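Local atomic coordinates of xyloglucanase (Paenibacillus pabuli, PDB entry 2JEP), a protein that hydrolyses xyloglucan of plant cell walls, acting as a glycoside hydrolase of family 5 with a TIM-barrel fold. Residues 67-72 and 109-114; 114-119 and 126-131; 152-157 and 196-201; 178-183 and 200-205; 259-264 and 306-311. All coordinates share one frame; numbering follows the deposited sequence. Where two conformers were deposited one is given.

Contact 1 (67-72 and 109-114)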
# COMPACT_ATOMS: atom_id res chain seq x y z
N ASN A 67 12.75 -13.60 -3.17
CA ASN A 67 11.57 -14.28 -3.70
C ASN A 67 11.80 -14.71 -5.14
O ASN A 67 12.60 -14.09 -5.86
CB ASN A 67 10.33 -13.39 -3.62
CG ASN A 67 9.81 -13.26 -2.20
OD1 ASN A 67 9.64 -14.26 -1.50
ND2 ASN A 67 9.53 -12.03 -1.77
N PRO A 68 11.10 -15.75 -5.58
CA PRO A 68 11.24 -16.14 -6.98
C PRO A 68 10.54 -15.16 -7.92
O PRO A 68 9.71 -14.35 -7.49
CB PRO A 68 10.59 -17.52 -7.02
CG PRO A 68 9.79 -17.63 -5.85
CD PRO A 68 10.16 -16.61 -4.86
N THR A 69 10.85 -15.27 -9.20
CA THR A 69 10.13 -14.48 -10.19
C THR A 69 8.64 -14.78 -10.06
O THR A 69 8.24 -15.92 -9.92
CB THR A 69 10.64 -14.85 -11.61
OG1 THR A 69 12.03 -14.50 -11.66
CG2 THR A 69 9.86 -14.10 -12.71
N VAL A 70 7.83 -13.74 -10.11
CA VAL A 70 6.39 -13.90 -9.94
C VAL A 70 5.83 -14.70 -11.11
O VAL A 70 6.24 -14.50 -12.28
CB VAL A 70 5.68 -12.52 -9.85
CG1 VAL A 70 4.17 -12.69 -9.65
CG2 VAL A 70 6.25 -11.70 -8.69
N THR A 71 4.91 -15.60 -10.81
CA THR A 71 4.19 -16.39 -11.83
C THR A 71 2.68 -16.27 -11.61
O THR A 71 2.23 -15.95 -10.53
CB THR A 71 4.61 -17.86 -11.76
OG1 THR A 71 4.28 -18.34 -10.46
CG2 THR A 71 6.11 -18.02 -11.98
N PRO A 72 1.89 -16.54 -12.66
CA PRO A 72 0.45 -16.41 -12.50
C PRO A 72 -0.12 -17.34 -11.44
O PRO A 72 -1.15 -17.03 -10.82
CB PRO A 72 -0.11 -16.75 -13.90
CG PRO A 72 1.00 -17.04 -14.74
CD PRO A 72 2.29 -16.86 -14.03
N LEU A 109 8.69 -1.71 -17.89
CA LEU A 109 7.27 -1.48 -18.05
C LEU A 109 6.55 -2.72 -18.59
O LEU A 109 5.44 -3.01 -18.15
CB LEU A 109 7.00 -0.28 -18.95
CG LEU A 109 7.19 1.11 -18.37
CD1 LEU A 109 6.99 2.12 -19.50
CD2 LEU A 109 6.23 1.32 -17.20
N ASN A 110 7.16 -3.44 -19.52
CA ASN A 110 6.53 -4.66 -20.03
C ASN A 110 6.39 -5.74 -18.97
O ASN A 110 5.41 -6.46 -18.94
CB ASN A 110 7.29 -5.21 -21.24
CG ASN A 110 7.08 -4.37 -22.47
OD1 ASN A 110 6.03 -3.74 -22.61
ND2 ASN A 110 8.06 -4.39 -23.37
N ARG A 111 7.39 -5.82 -18.09
CA ARG A 111 7.31 -6.79 -17.00
C ARG A 111 6.22 -6.41 -15.98
O ARG A 111 5.46 -7.27 -15.52
CB ARG A 111 8.65 -6.95 -16.29
CG ARG A 111 8.64 -7.92 -15.13
CD ARG A 111 8.24 -9.34 -15.57
NE ARG A 111 8.11 -10.20 -14.39
CZ ARG A 111 7.32 -11.26 -14.31
NH1 ARG A 111 6.62 -11.68 -15.35
NH2 ARG A 111 7.19 -11.89 -13.15
N ILE A 112 6.18 -5.13 -15.62
CA ILE A 112 5.15 -4.68 -14.69
C ILE A 112 3.78 -4.99 -15.28
O ILE A 112 2.87 -5.48 -14.57
CB ILE A 112 5.28 -3.16 -14.42
CG1 ILE A 112 6.63 -2.85 -13.74
CG2 ILE A 112 4.07 -2.64 -13.61
CD1 ILE A 112 7.09 -1.39 -13.91
N GLN A 113 3.60 -4.74 -16.58
CA GLN A 113 2.32 -5.01 -17.20
C GLN A 113 1.98 -6.50 -17.16
O GLN A 113 0.83 -6.87 -16.93
CB GLN A 113 2.28 -4.48 -18.63
CG GLN A 113 1.06 -4.93 -19.37
CD GLN A 113 0.99 -4.37 -20.74
OE1 GLN A 113 1.88 -4.60 -21.56
NE2 GLN A 113 -0.09 -3.67 -21.02
N GLN A 114 2.97 -7.37 -17.37
CA GLN A 114 2.70 -8.79 -17.30
C GLN A 114 2.20 -9.19 -15.89
O GLN A 114 1.24 -9.95 -15.75
CB GLN A 114 3.95 -9.58 -17.70
CG GLN A 114 3.72 -11.04 -17.95
CD GLN A 114 3.09 -11.34 -19.30
OE1 GLN A 114 2.96 -12.51 -19.69
NE2 GLN A 114 2.67 -10.31 -20.02
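Arg111 and Val70 form a side-chain-to-backbone clamp on the outside of the TIM barrel, where the loop leading into helix 72-80 meets the middle of helix 106-120. Arg111 NH2 donates to Val70 O at 2.9 Å with an N-H...O angle of 148°. The carbonyl oxygen lies at the edge of the guanidinium, near its plane, while the donor is tilted 25° from the carbonyl plane. The arginine reaches across because CG is anti to the backbone N (chi1 179°), with a single bend at chi2 before the chain straightens again. The other guanidinium nitrogens are also engaged: NE forms a salt bridge with Glu62, and NH1 is hydrogen-bonded to the hydroxyl of Tyr118, two turns further along the same helix. With three different partners, the group has little scope to rotate. Glu62 also accepts from the backbone N of Val70, so one carboxylate braces both the loop and the arginine that holds it. The Val70 side chain is buried and its CB lies 3.7 Å from Arg111 NH2. Thr69, more exposed, approaches the guanidinium obliquely and places its methyl CG2 3.5 Å from Arg111 NH2.

Contact 2 (114-119 and 126-131)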
# COMPACT_ATOMS: atom_id res chain seq x y z
N GLN A 114 2.97 -7.37 -17.37
CA GLN A 114 2.70 -8.79 -17.30
C GLN A 114 2.20 -9.19 -15.89
O GLN A 114 1.24 -9.95 -15.75
CB GLN A 114 3.95 -9.58 -17.70
CG GLN A 114 3.72 -11.04 -17.95
CD GLN A 114 3.09 -11.34 -19.30
OE1 GLN A 114 2.96 -12.51 -19.69
NE2 GLN A 114 2.67 -10.31 -20.02
N VAL A 115 2.84 -8.67 -14.86
CA VAL A 115 2.47 -9.01 -13.50
C VAL A 115 1.08 -8.44 -13.17
O VAL A 115 0.24 -9.13 -12.54
CB VAL A 115 3.55 -8.56 -12.52
CG1 VAL A 115 3.14 -8.79 -11.05
CG2 VAL A 115 4.87 -9.31 -12.81
N VAL A 116 0.82 -7.20 -13.57
CA VAL A 116 -0.53 -6.64 -13.44
C VAL A 116 -1.54 -7.58 -14.08
O VAL A 116 -2.59 -7.87 -13.49
CB VAL A 116 -0.60 -5.24 -14.05
CG1 VAL A 116 -2.08 -4.82 -14.28
CG2 VAL A 116 0.13 -4.24 -13.17
N ASP A 117 -1.25 -8.04 -15.30
CA ASP A 117 -2.19 -8.90 -15.99
C ASP A 117 -2.46 -10.22 -15.25
O ASP A 117 -3.57 -10.76 -15.33
CB ASP A 117 -1.70 -9.20 -17.40
CG ASP A 117 -1.84 -8.03 -18.35
OD1 ASP A 117 -2.57 -7.07 -18.02
OD2 ASP A 117 -1.25 -8.16 -19.47
N TYR A 118 -1.47 -10.76 -14.53
CA TYR A 118 -1.73 -11.98 -13.77
C TYR A 118 -2.91 -11.80 -12.83
O TYR A 118 -3.66 -12.73 -12.62
CB TYR A 118 -0.52 -12.40 -12.91
CG TYR A 118 0.77 -12.73 -13.64
CD1 TYR A 118 0.80 -12.99 -14.98
CD2 TYR A 118 1.97 -12.77 -12.94
CE1 TYR A 118 2.01 -13.27 -15.63
CE2 TYR A 118 3.15 -13.07 -13.57
CZ TYR A 118 3.18 -13.30 -14.92
OH TYR A 118 4.39 -13.57 -15.51
N ALA A 119 -3.03 -10.62 -12.23
CA ALA A 119 -4.13 -10.30 -11.31
C ALA A 119 -5.35 -9.77 -12.05
O ALA A 119 -6.49 -10.21 -11.81
CB ALA A 119 -3.67 -9.29 -10.25
N VAL A 126 -6.46 -4.34 -8.69
CA VAL A 126 -5.01 -4.26 -8.70
C VAL A 126 -4.60 -2.83 -8.42
O VAL A 126 -5.18 -1.90 -9.01
CB VAL A 126 -4.44 -4.67 -10.07
CG1 VAL A 126 -2.91 -4.67 -10.04
CG2 VAL A 126 -4.98 -6.02 -10.51
N ILE A 127 -3.62 -2.65 -7.52
CA ILE A 127 -3.06 -1.34 -7.24
C ILE A 127 -1.58 -1.38 -7.63
O ILE A 127 -0.88 -2.30 -7.22
CB ILE A 127 -3.16 -1.00 -5.74
CG1 ILE A 127 -4.61 -1.03 -5.25
CG2 ILE A 127 -2.46 0.35 -5.43
CD1 ILE A 127 -4.75 -1.04 -3.72
N ILE A 128 -1.12 -0.40 -8.42
CA ILE A 128 0.31 -0.24 -8.71
C ILE A 128 0.75 1.14 -8.22
O ILE A 128 -0.01 2.10 -8.28
CB ILE A 128 0.67 -0.41 -10.20
CG1 ILE A 128 -0.07 0.56 -11.10
CG2 ILE A 128 0.46 -1.85 -10.58
CD1 ILE A 128 0.33 0.45 -12.57
N ASN A 129 1.98 1.23 -7.71
CA ASN A 129 2.46 2.47 -7.10
C ASN A 129 3.86 2.84 -7.58
O ASN A 129 4.38 2.24 -8.53
CB ASN A 129 2.38 2.37 -5.58
CG ASN A 129 3.43 1.46 -4.97
OD1 ASN A 129 4.29 0.95 -5.68
ND2 ASN A 129 3.39 1.29 -3.65
N ILE A 130 4.45 3.87 -6.97
CA ILE A 130 5.89 4.14 -7.05
C ILE A 130 6.39 3.98 -5.62
O ILE A 130 5.94 4.69 -4.72
CB ILE A 130 6.19 5.53 -7.61
CG1 ILE A 130 5.72 5.63 -9.06
CG2 ILE A 130 7.68 5.86 -7.43
CD1 ILE A 130 6.00 6.99 -9.73
N HIS A 131 7.27 3.01 -5.39
CA HIS A 131 7.49 2.50 -4.03
C HIS A 131 8.84 2.90 -3.43
O HIS A 131 8.92 3.85 -2.61
CB HIS A 131 7.26 0.98 -4.04
CG HIS A 131 7.04 0.38 -2.70
ND1 HIS A 131 5.78 0.11 -2.19
CD2 HIS A 131 7.92 -0.04 -1.75
CE1 HIS A 131 5.90 -0.45 -1.00
NE2 HIS A 131 7.19 -0.53 -0.70
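Val116 and Ala119 of helix 106-120 pack on Val126 and Ile128 of strand 125-128 in the buried layer between a barrel strand and its preceding helix. This is the returning half of the beta-alpha-beta unit 85-88, 106-120, 125-128, and the two axes run nearly antiparallel, at 159° and 9.2 Å apart at closest approach. The contact across the interface is entirely apolar. Val116 CG2 meets Ile128 CG2 at 3.5 Å, the two side chains crossing at about a right angle. Ala119 CB sits equally close, 3.5 Å from Val126 CG2, and the small methyl lets the helix come near the start of the strand. Val116 CG1 and Val126 CG1 make a looser pair at 4.3 Å. Ile128 CG1 stands between its own backbone N and carbonyl carbon (chi1 58°), which leaves the CG2 branch to meet the helix. The side-chain hydrogen bond within 126-131 lies away from this interface: Asn129 ND2 donates to His131 ND1 at 3.0 Å, the acceptor close to the amide plane and the donor close to the imidazole plane. Across this interface the helix is seated on the strand by the fit of methyl groups, while Asn129 and His131 lie further on, toward the mouth of the barrel.

Contact 3 (152-157 and 196-201)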
# COMPACT_ATOMS: atom_id res chain seq x y z
N ALA A 152 13.33 19.58 -10.46
CA ALA A 152 13.69 18.36 -11.16
C ALA A 152 12.89 17.18 -10.61
O ALA A 152 12.47 16.32 -11.37
CB ALA A 152 15.19 18.09 -11.07
N ILE A 153 12.73 17.10 -9.29
CA ILE A 153 11.94 15.99 -8.73
C ILE A 153 10.52 15.99 -9.32
O ILE A 153 10.01 14.94 -9.74
CB ILE A 153 11.87 16.07 -7.21
CG1 ILE A 153 13.28 15.82 -6.60
CG2 ILE A 153 10.85 15.09 -6.64
CD1 ILE A 153 13.37 16.20 -5.08
N LYS A 154 9.89 17.15 -9.34
CA LYS A 154 8.52 17.25 -9.81
C LYS A 154 8.39 16.97 -11.29
O LYS A 154 7.41 16.34 -11.71
CB LYS A 154 7.95 18.63 -9.49
CG LYS A 154 7.69 18.81 -8.00
CD LYS A 154 7.31 20.25 -7.69
CE LYS A 154 6.94 20.44 -6.25
NZ LYS A 154 6.50 21.85 -6.00
N GLU A 155 9.37 17.42 -12.09
CA GLU A 155 9.31 17.13 -13.50
C GLU A 155 9.55 15.66 -13.81
O GLU A 155 8.88 15.07 -14.63
CB GLU A 155 10.32 18.01 -14.25
CG GLU A 155 10.39 17.82 -15.75
CD GLU A 155 9.17 18.24 -16.51
OE1 GLU A 155 8.35 19.03 -15.98
OE2 GLU A 155 9.05 17.79 -17.71
N LYS A 156 10.51 15.06 -13.13
CA LYS A 156 10.77 13.64 -13.27
C LYS A 156 9.54 12.84 -12.90
O LYS A 156 9.15 11.91 -13.59
CB LYS A 156 11.96 13.26 -12.39
CG LYS A 156 12.41 11.80 -12.46
CD LYS A 156 13.75 11.62 -11.74
CE LYS A 156 14.24 10.20 -11.71
NZ LYS A 156 15.63 10.14 -11.15
N TYR A 157 8.94 13.19 -11.77
CA TYR A 157 7.73 12.51 -11.31
C TYR A 157 6.59 12.60 -12.33
O TYR A 157 5.92 11.60 -12.63
CB TYR A 157 7.34 13.10 -9.96
CG TYR A 157 6.17 12.46 -9.26
CD1 TYR A 157 6.28 11.19 -8.71
CD2 TYR A 157 4.98 13.14 -9.10
CE1 TYR A 157 5.23 10.63 -8.00
CE2 TYR A 157 3.92 12.58 -8.41
CZ TYR A 157 4.04 11.32 -7.85
OH TYR A 157 2.97 10.78 -7.16
N TYR A 196 5.57 18.87 3.82
CA TYR A 196 4.21 18.40 3.59
C TYR A 196 3.63 19.04 2.33
O TYR A 196 2.93 18.38 1.54
CB TYR A 196 3.30 18.62 4.82
CG TYR A 196 2.34 17.49 5.11
CD1 TYR A 196 1.76 16.72 4.10
CD2 TYR A 196 2.00 17.19 6.42
CE1 TYR A 196 0.90 15.67 4.40
CE2 TYR A 196 1.14 16.14 6.72
CZ TYR A 196 0.60 15.38 5.70
OH TYR A 196 -0.22 14.30 6.00
N THR A 197 3.95 20.32 2.12
CA THR A 197 3.53 21.00 0.89
C THR A 197 4.10 20.31 -0.35
O THR A 197 3.40 20.12 -1.32
CB THR A 197 3.87 22.48 0.97
OG1 THR A 197 3.08 23.02 2.02
CG2 THR A 197 3.61 23.21 -0.35
N ASN A 198 5.36 19.90 -0.31
CA ASN A 198 5.92 19.14 -1.43
C ASN A 198 5.15 17.84 -1.66
O ASN A 198 4.84 17.50 -2.77
CB ASN A 198 7.43 18.89 -1.23
CG ASN A 198 8.25 20.16 -1.28
OD1 ASN A 198 7.83 21.17 -1.89
ND2 ASN A 198 9.42 20.13 -0.66
N LEU A 199 4.87 17.12 -0.58
CA LEU A 199 4.10 15.88 -0.68
C LEU A 199 2.76 16.15 -1.37
O LEU A 199 2.35 15.44 -2.29
CB LEU A 199 3.89 15.28 0.73
CG LEU A 199 3.27 13.89 0.84
CD1 LEU A 199 3.58 13.31 2.21
CD2 LEU A 199 1.76 13.91 0.60
N ASN A 200 2.05 17.17 -0.90
CA ASN A 200 0.76 17.52 -1.49
C ASN A 200 0.91 17.89 -2.96
O ASN A 200 0.06 17.56 -3.79
CB ASN A 200 0.10 18.68 -0.73
CG ASN A 200 -0.30 18.34 0.69
OD1 ASN A 200 -0.78 17.24 0.98
ND2 ASN A 200 -0.18 19.34 1.59
N ALA A 201 2.01 18.57 -3.29
CA ALA A 201 2.28 18.93 -4.68
C ALA A 201 2.45 17.68 -5.53
O ALA A 201 1.96 17.62 -6.65
CB ALA A 201 3.49 19.85 -4.79
O HOH W 1 5.76 22.19 -3.34
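Lys154 leans from helix 150-167 toward Ala201 and Asn198 of helix 193-211, joining two neighbouring outer helices of the barrel near the protein surface. Just before it, Ile153 turns its side chain to Tyr202, the residue that follows Ala201, and so packs on the next position of the partner helix. Lys154 carries the contact itself. Its CG is anti to the carbonyl carbon (chi1 -71°), and from there the chain is fully extended, so the methylene row runs across the groove between the helices. CE and NZ both lie 3.8 Å from Ala201 CB, an approach of the chain's last two atoms to a methyl. The ammonium and the amide of Asn198 are too far apart to bond, NZ standing 4.4 Å from OD1, and a water closes the gap. It accepts from Lys154 NZ at 2.8 Å and donates to Asn198 OD1 at 2.7 Å. The other end of that amide is fixed as well, since Asn198 ND2 is hydrogen-bonded to the carbonyl oxygen of Val145. One turn on from Ile153, Tyr157 points toward the same helix and rests on Phe206. The lysine uses both sides of its chemistry: its last carbon packs against an alanine methyl, while the ammonium binds a water and reaches the second helix through it rather than by a direct bond.

Contact 4 (178-183 and 200-205)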
# COMPACT_ATOMS: atom_id res chain seq x y z
N GLU A 178 -1.64 4.31 -7.47
CA GLU A 178 -1.30 4.86 -6.15
C GLU A 178 -0.06 5.75 -6.35
O GLU A 178 0.97 5.32 -6.87
CB GLU A 178 -1.00 3.71 -5.18
CG GLU A 178 -0.57 4.10 -3.82
CD GLU A 178 -0.23 2.92 -2.94
OE1 GLU A 178 -0.16 1.79 -3.46
OE2 GLU A 178 -0.03 3.12 -1.72
N SER A 179 -0.20 7.02 -5.94
CA SER A 179 0.77 8.04 -6.33
C SER A 179 2.19 7.76 -5.89
O SER A 179 3.15 8.09 -6.61
CB SER A 179 0.33 9.37 -5.76
OG SER A 179 0.27 9.33 -4.34
N MET A 180 2.31 7.18 -4.70
CA MET A 180 3.60 6.93 -4.07
C MET A 180 3.29 6.12 -2.82
O MET A 180 2.12 5.80 -2.58
CB MET A 180 4.33 8.26 -3.78
CG MET A 180 3.52 9.21 -2.94
SD MET A 180 3.97 10.95 -3.22
CE MET A 180 2.91 11.77 -2.05
N ASN A 181 4.33 5.75 -2.09
CA ASN A 181 4.19 4.82 -0.99
C ASN A 181 4.24 5.54 0.35
O ASN A 181 3.24 6.19 0.73
CB ASN A 181 5.21 3.67 -1.15
CG ASN A 181 5.16 2.66 -0.04
OD1 ASN A 181 4.06 2.24 0.34
ND2 ASN A 181 6.32 2.26 0.50
N GLU A 182 5.36 5.46 1.04
CA GLU A 182 5.57 6.07 2.36
C GLU A 182 6.59 7.18 2.19
O GLU A 182 7.78 6.93 2.02
CB GLU A 182 6.09 5.03 3.36
CG GLU A 182 5.11 3.91 3.59
CD GLU A 182 5.62 2.81 4.53
OE1 GLU A 182 6.85 2.75 4.81
OE2 GLU A 182 4.78 1.99 4.97
N VAL A 183 6.07 8.40 2.16
CA VAL A 183 6.83 9.60 1.76
C VAL A 183 6.94 10.54 2.95
O VAL A 183 5.95 11.00 3.51
CB VAL A 183 6.17 10.24 0.53
CG1 VAL A 183 6.70 11.63 0.20
CG2 VAL A 183 6.35 9.29 -0.69
N ASN A 200 2.05 17.17 -0.90
CA ASN A 200 0.76 17.52 -1.49
C ASN A 200 0.91 17.89 -2.96
O ASN A 200 0.06 17.56 -3.79
CB ASN A 200 0.10 18.68 -0.73
CG ASN A 200 -0.30 18.34 0.69
OD1 ASN A 200 -0.78 17.24 0.98
ND2 ASN A 200 -0.18 19.34 1.59
N ALA A 201 2.01 18.57 -3.29
CA ALA A 201 2.28 18.93 -4.68
C ALA A 201 2.45 17.68 -5.53
O ALA A 201 1.96 17.62 -6.65
CB ALA A 201 3.49 19.85 -4.79
N TYR A 202 3.16 16.67 -5.02
CA TYR A 202 3.32 15.43 -5.77
C TYR A 202 1.95 14.81 -6.02
O TYR A 202 1.63 14.39 -7.13
CB TYR A 202 4.24 14.41 -5.06
CG TYR A 202 5.61 14.90 -4.65
CD1 TYR A 202 6.23 15.97 -5.27
CD2 TYR A 202 6.31 14.25 -3.64
CE1 TYR A 202 7.46 16.42 -4.86
CE2 TYR A 202 7.55 14.69 -3.22
CZ TYR A 202 8.13 15.78 -3.82
OH TYR A 202 9.34 16.22 -3.37
N ASN A 203 1.11 14.74 -4.98
CA ASN A 203 -0.21 14.14 -5.20
C ASN A 203 -0.99 14.89 -6.27
O ASN A 203 -1.66 14.27 -7.09
CB ASN A 203 -1.04 14.07 -3.91
CG ASN A 203 -0.64 12.92 -3.00
OD1 ASN A 203 -0.15 11.90 -3.47
ND2 ASN A 203 -0.89 13.07 -1.69
N GLN A 204 -0.91 16.22 -6.26
CA GLN A 204 -1.64 17.03 -7.26
C GLN A 204 -1.12 16.81 -8.67
O GLN A 204 -1.88 16.67 -9.62
CB GLN A 204 -1.59 18.51 -6.87
CG GLN A 204 -2.52 19.36 -7.74
CD GLN A 204 -3.97 18.97 -7.50
OE1 GLN A 204 -4.51 19.21 -6.41
NE2 GLN A 204 -4.59 18.33 -8.49
N ILE A 205 0.21 16.81 -8.80
CA ILE A 205 0.85 16.53 -10.10
C ILE A 205 0.45 15.16 -10.63
O ILE A 205 0.12 14.99 -11.82
CB ILE A 205 2.41 16.64 -9.97
CG1 ILE A 205 2.81 18.10 -9.74
CG2 ILE A 205 3.11 16.10 -11.23
CD1 ILE A 205 4.22 18.25 -9.13
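Ser179 OG donates to Asn203 OD1 at 2.7 Å, tying the loop that leaves the fourth strand of the TIM barrel to helix 193-211. The hydroxyl approaches nearly along the C=O axis, with a C=O...donor angle of 164°. It is placed there by a serine torsion that sets OG between the backbone N and the carbonyl carbon (chi1 60°). In the same shell, Met180 sends its chain across both helix residues at about right angles. Its sulfur lies at the edge of the Tyr202 ring, 5.4 Å from SD to the ring centroid, a Met-aromatic contact without stacking. The methyl Met180 CE lies 3.4 Å from Asn203 OD1. Met180 was modelled in two conformers, so these sulfur and methyl contacts describe one of them. The next shell fixes the partners. Tyr202 OH is held by Gln150. On the barrel side, Glu178 forms a salt bridge with Arg87, whose guanidinium also binds Asn181 OD1. The Asn181-Glu182 pair after the fourth strand is consistent with the Asn-Glu signature of family 5, in which the glutamate is usually the acid/base; the Ser179 bond lies two residues before Asn181. Asn203 ND2 is bound to the carbonyl oxygen of Pro225 on the adjacent strand, which orients the amide so that OD1 faces Ser179 OG.

Contact 5 (259-264 and 306-311)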
# COMPACT_ATOMS: atom_id res chain seq x y z
N ILE A 259 -10.94 9.69 -5.99
CA ILE A 259 -9.69 9.64 -5.25
C ILE A 259 -9.94 8.89 -3.95
O ILE A 259 -10.99 9.03 -3.33
CB ILE A 259 -9.13 11.05 -4.98
CG1 ILE A 259 -8.78 11.72 -6.30
CG2 ILE A 259 -7.90 10.99 -4.06
CD1 ILE A 259 -8.45 13.16 -6.17
N MET A 260 -8.98 8.03 -3.60
CA MET A 260 -9.00 7.24 -2.36
C MET A 260 -7.80 7.68 -1.53
O MET A 260 -6.80 8.15 -2.09
CB MET A 260 -8.82 5.75 -2.64
CG MET A 260 -9.68 5.17 -3.71
SD MET A 260 -9.23 3.46 -4.03
CE MET A 260 -10.78 2.80 -4.72
N ILE A 261 -7.86 7.46 -0.21
CA ILE A 261 -6.80 7.87 0.71
C ILE A 261 -6.13 6.65 1.31
O ILE A 261 -6.79 5.73 1.77
CB ILE A 261 -7.35 8.76 1.84
CG1 ILE A 261 -8.19 9.92 1.29
CG2 ILE A 261 -6.22 9.32 2.70
CD1 ILE A 261 -7.46 10.84 0.30
N SER A 262 -4.79 6.65 1.27
CA SER A 262 -3.98 5.55 1.78
C SER A 262 -3.47 5.82 3.18
O SER A 262 -3.07 6.93 3.46
CB SER A 262 -2.77 5.41 0.89
OG SER A 262 -1.78 4.57 1.43
N ALA A 263 -3.49 4.79 4.04
CA ALA A 263 -2.70 4.78 5.28
C ALA A 263 -2.21 3.35 5.49
O ALA A 263 -2.79 2.40 4.91
CB ALA A 263 -3.53 5.28 6.51
N HIS A 264 -1.13 3.21 6.26
CA HIS A 264 -0.59 1.91 6.63
C HIS A 264 -0.68 1.73 8.14
O HIS A 264 -0.68 2.72 8.86
CB HIS A 264 0.87 1.78 6.17
CG HIS A 264 1.04 1.77 4.68
ND1 HIS A 264 2.27 1.84 4.06
CD2 HIS A 264 0.11 1.78 3.69
CE1 HIS A 264 2.08 1.83 2.74
NE2 HIS A 264 0.78 1.78 2.49
N LYS A 306 -11.49 4.85 13.29
CA LYS A 306 -12.62 5.77 13.30
C LYS A 306 -12.17 7.15 12.80
O LYS A 306 -12.94 7.84 12.12
CB LYS A 306 -13.27 5.89 14.67
CG LYS A 306 -14.54 6.73 14.63
CD LYS A 306 -15.29 6.66 15.94
CE LYS A 306 -16.63 7.36 15.82
NZ LYS A 306 -16.48 8.84 15.70
N SER A 307 -10.95 7.56 13.11
CA SER A 307 -10.51 8.89 12.70
C SER A 307 -10.41 9.01 11.17
O SER A 307 -10.72 10.07 10.61
CB SER A 307 -9.21 9.29 13.39
OG SER A 307 -8.06 8.67 12.86
N MET A 308 -10.02 7.92 10.50
CA MET A 308 -9.98 7.92 9.04
C MET A 308 -11.39 7.94 8.45
O MET A 308 -11.65 8.61 7.45
CB MET A 308 -9.20 6.70 8.51
CG MET A 308 -7.72 6.73 8.78
SD MET A 308 -6.83 8.02 7.86
CE MET A 308 -6.85 7.34 6.18
N TYR A 309 -12.31 7.21 9.07
CA TYR A 309 -13.70 7.21 8.65
C TYR A 309 -14.29 8.62 8.76
O TYR A 309 -14.89 9.15 7.80
CB TYR A 309 -14.50 6.21 9.50
CG TYR A 309 -15.97 6.28 9.22
CD1 TYR A 309 -16.51 5.58 8.16
CD2 TYR A 309 -16.81 7.04 10.02
CE1 TYR A 309 -17.85 5.63 7.88
CE2 TYR A 309 -18.17 7.13 9.73
CZ TYR A 309 -18.68 6.41 8.69
OH TYR A 309 -20.04 6.51 8.41
N ASP A 310 -14.10 9.23 9.92
CA ASP A 310 -14.70 10.54 10.18
C ASP A 310 -14.14 11.62 9.24
O ASP A 310 -14.87 12.50 8.79
CB ASP A 310 -14.44 10.95 11.62
CG ASP A 310 -15.27 10.18 12.63
OD1 ASP A 310 -16.28 9.55 12.27
OD2 ASP A 310 -14.90 10.23 13.82
N LYS A 311 -12.84 11.57 8.95
CA LYS A 311 -12.20 12.62 8.17
C LYS A 311 -12.44 12.43 6.67
O LYS A 311 -12.65 13.41 5.96
CB LYS A 311 -10.70 12.69 8.47
CG LYS A 311 -9.95 13.81 7.76
CD LYS A 311 -10.50 15.21 8.05
CE LYS A 311 -10.42 15.58 9.52
NZ LYS A 311 -10.83 17.00 9.74
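Lys306 NZ and Asp310 OD2 form a salt bridge of 2.8 Å along helix 298-313, while Met308, between them in sequence, turns inward from the same helix onto Ile261 and Ala263 of barrel strand 259-265. The lysine uses the syn lone pair of OD2 and spans one helical turn, so the polar pair belongs to the helix alone. Across the interface the contact is apolar and buried, part of the layer between strands and helices in the TIM barrel. Helix 298-313 precedes strand 319-324, and here it reaches back over the neighbouring sixth strand. Met308 CG stands anti to the carbonyl carbon (chi1 -69°), and bends at chi2 (-68°) and chi3 (-73°) curl the chain so that the terminal methyl does the touching. On the strand, Ile261 and Ala263 are two residues apart and both direct their CB toward the helix, whereas Ser262 between them points away. The methionine sits among further apolar groups: Val235 of helix 231-235 and Val319 of the next strand also touch it, and Ala263 packs on Ile231. Ile261 meets Met308 obliquely. The methyl CE of Met308 lies 3.9 Å from Ala263 CB and 4.1 Å from Ile261 CG2.

How the contacts relate
Contacts 1 and 2 follow each other along helix 106-120 and share Gln114, their centres 9 Å apart. Contacts 3 and 4, with centres 8 Å apart, share Asn200 and Ala201 on helix 193-211, and Tyr157 OH of contact 3 lies 2.8 Å from Ser179 O of contact 4. Contact 4 also touches contacts 2 and 5: Ile128 O of contact 2 probably accepts from Glu178 N at 2.9 Å, and Glu182 OE2 lies 2.7 Å from His264 ND1 of contact 5. Contact 1 stays about 11 Å from contact 4 at the nearest atoms. Glu182 and His264 meet at the mouth of the barrel, probably the active site as in other family 5 enzymes. The bound calcium ion is about 14 Å from the side chains of Met180 and Ala263.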